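Local coordinates for Aureochrome1-like protein (Ochromonas danica, PDB 6I20) that probably senses blue light through a flavin mononucleotide-binding LOV domain of the PAS fold, as in the aureochrome photoreceptors, at residues T80-N85 with K125-N130. Sequence-based numbering, arbitrary orientation.
Sequences TVVLLN and KAFLKN. With FMN (flavin mononucleotide), chain E.
Val82 and Phe127 meet in a CH-pi contact, methyl over ring, on the outer surface of the PAS-fold sheet of this LOV domain. The CG2 methyl of Val82 sits almost on the ring normal, 3.4 Å from the centroid of the Phe127 ring and 13° off the perpendicular, with Phe127 CD1 its nearest ring atom. Two residues earlier on the strand, Thr80 CG2 approaches Phe127 CZ obliquely at 3.9 Å, touching the tip of the ring. Leu128 adds a lighter touch: its CD2 methyl lies 3.7 Å from Val82 O. An alanine in place of Phe127 would probably leave the Val82 methyl and Thr80 CG2 without their aromatic partner and open a gap between helix and sheet.

Rotamers set this fit. Phe127 holds CG anti to the backbone N (chi1 178°), carrying the ring from the helix to the strand, while Val82 has CG1 in the anti place and CG2 beside its own N, over the ring. The C-terminal helix 121-130 packs on 79-86, an outermost strand of the sheet; the local axes of 80-85 and 125-130 run at 132° to each other. Trp94 of the adjoining strand 92-103 also touches the Val82 side chain.

Val81 and Leu83 point away from this helix and pack against helix 63-75 on the flavin side, so one strand serves both surfaces. Two residues beyond Leu83, Asn85 pairs with N3 and O2 of the flavin's pyrimidine ring: FMN N3 donates a nearly straight hydrogen bond of 2.9 Å to Asn85 OD1, and Asn85 ND2 returns a bond of 3.0 Å to FMN O2.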
# COMPACT_ATOMS: atom_id res chain seq x y z
N THR A 80 6.56 -2.74 7.37
CA THR A 80 6.93 -3.43 6.15
C THR A 80 6.38 -4.86 6.26
O THR A 80 6.65 -5.56 7.25
CB THR A 80 8.45 -3.54 6.01
OG1 THR A 80 9.03 -2.25 6.15
CG2 THR A 80 8.84 -4.12 4.67
N VAL A 81 5.68 -5.28 5.23
CA VAL A 81 5.25 -6.70 5.13
C VAL A 81 5.52 -7.18 3.72
O VAL A 81 5.64 -6.37 2.76
CB VAL A 81 3.76 -6.98 5.47
CG1 VAL A 81 3.43 -6.61 6.90
CG2 VAL A 81 2.85 -6.31 4.47
N VAL A 82 5.62 -8.49 3.57
CA VAL A 82 5.63 -9.09 2.24
C VAL A 82 4.40 -9.99 2.19
O VAL A 82 4.23 -10.84 3.07
CB VAL A 82 6.93 -9.88 1.95
CG1 VAL A 82 6.81 -10.64 0.65
CG2 VAL A 82 8.08 -8.89 1.85
N LEU A 83 3.58 -9.79 1.18
CA LEU A 83 2.36 -10.61 1.06
C LEU A 83 1.99 -10.79 -0.39
O LEU A 83 2.36 -10.02 -1.26
CB LEU A 83 1.22 -10.01 1.89
CG LEU A 83 0.39 -8.89 1.30
CD1 LEU A 83 -0.75 -8.51 2.27
CD2 LEU A 83 1.18 -7.63 0.99
N LEU A 84 1.19 -11.85 -0.62
CA LEU A 84 0.73 -12.15 -1.96
C LEU A 84 -0.46 -11.28 -2.33
O LEU A 84 -1.41 -11.18 -1.56
CB LEU A 84 0.36 -13.63 -2.04
CG LEU A 84 0.20 -14.16 -3.47
CD1 LEU A 84 1.56 -14.33 -4.16
CD2 LEU A 84 -0.57 -15.48 -3.48
N ASN A 85 -0.38 -10.66 -3.49
CA ASN A 85 -1.46 -9.83 -3.99
C ASN A 85 -1.85 -10.31 -5.40
O ASN A 85 -1.16 -11.10 -6.04
CB ASN A 85 -1.06 -8.35 -4.05
CG ASN A 85 -1.21 -7.59 -2.75
OD1 ASN A 85 -0.88 -6.37 -2.77
ND2 ASN A 85 -1.76 -8.16 -1.68
N LYS A 125 10.27 -15.55 0.13
CA LYS A 125 10.48 -16.64 1.10
C LYS A 125 11.61 -16.32 2.08
O LYS A 125 11.48 -16.56 3.30
CB LYS A 125 10.74 -17.96 0.40
CG LYS A 125 9.58 -18.52 -0.44
CD LYS A 125 8.20 -18.54 0.24
CE LYS A 125 7.25 -17.43 -0.21
NZ LYS A 125 6.91 -17.72 -1.63
N ALA A 126 12.67 -15.72 1.57
CA ALA A 126 13.80 -15.32 2.42
C ALA A 126 13.40 -14.21 3.41
O ALA A 126 13.75 -14.26 4.58
CB ALA A 126 14.99 -14.85 1.58
N PHE A 127 12.59 -13.26 2.93
CA PHE A 127 12.13 -12.18 3.79
C PHE A 127 11.30 -12.74 4.94
O PHE A 127 11.47 -12.35 6.08
CB PHE A 127 11.36 -11.13 2.96
CG PHE A 127 10.79 -9.99 3.76
CD1 PHE A 127 9.64 -10.14 4.54
CD2 PHE A 127 11.37 -8.72 3.69
CE1 PHE A 127 9.11 -9.10 5.28
CE2 PHE A 127 10.82 -7.66 4.39
CZ PHE A 127 9.71 -7.84 5.21
N LEU A 128 10.34 -13.62 4.60
CA LEU A 128 9.45 -14.17 5.59
C LEU A 128 10.16 -15.04 6.61
O LEU A 128 9.86 -15.00 7.81
CB LEU A 128 8.30 -14.90 4.87
CG LEU A 128 7.37 -13.99 4.03
CD1 LEU A 128 6.49 -14.82 3.10
CD2 LEU A 128 6.53 -13.09 4.92
N LYS A 129 11.17 -15.76 6.16
CA LYS A 129 11.98 -16.53 7.06
C LYS A 129 12.76 -15.70 8.08
O LYS A 129 12.88 -16.07 9.26
CB LYS A 129 12.93 -17.39 6.25
CG LYS A 129 13.43 -18.58 7.02
CD LYS A 129 13.86 -19.66 6.05
CE LYS A 129 15.30 -19.41 5.67
NZ LYS A 129 16.20 -20.01 6.69
N ASN A 130 13.26 -14.56 7.61
CA ASN A 130 14.04 -13.64 8.42
C ASN A 130 13.23 -12.78 9.39
O ASN A 130 13.79 -12.25 10.33
CB ASN A 130 14.90 -12.72 7.53
CG ASN A 130 15.95 -11.95 8.32
OD1 ASN A 130 16.42 -12.42 9.26
ND2 ASN A 130 16.24 -10.74 7.92
N1 FMN E . -3.00 -4.23 1.31
C2 FMN E . -2.51 -4.99 0.31
O2 FMN E . -2.77 -6.22 0.31
N3 FMN E . -1.76 -4.49 -0.71
C4 FMN E . -1.43 -3.16 -0.77
O4 FMN E . -0.68 -2.75 -1.69
C4A FMN E . -1.95 -2.31 0.25
N5 FMN E . -1.67 -0.97 0.23
C5A FMN E . -2.12 -0.22 1.26
C6 FMN E . -1.84 1.16 1.29
C7 FMN E . -2.26 1.96 2.31
C7M FMN E . -1.91 3.46 2.33
C8 FMN E . -3.03 1.41 3.39
C8M FMN E . -3.49 2.28 4.52
C9 FMN E . -3.32 0.07 3.39
C9A FMN E . -2.87 -0.77 2.38
N10 FMN E . -3.23 -2.14 2.34
C10 FMN E . -2.72 -2.91 1.33
C1' FMN E . -3.90 -2.78 3.47
C2' FMN E . -5.43 -2.79 3.42
O2' FMN E . -5.88 -1.56 2.83
C3' FMN E . -5.98 -2.89 4.84
O3' FMN E . -5.46 -1.85 5.68
C4' FMN E . -5.74 -4.22 5.51
O4' FMN E . -6.23 -5.26 4.64
C5' FMN E . -6.54 -4.30 6.86
O5' FMN E . -7.84 -3.65 6.72
P FMN E . -9.01 -4.15 7.72
O1P FMN E . -10.23 -3.41 7.33
O2P FMN E . -9.12 -5.60 7.55
O3P FMN E . -8.48 -3.77 9.10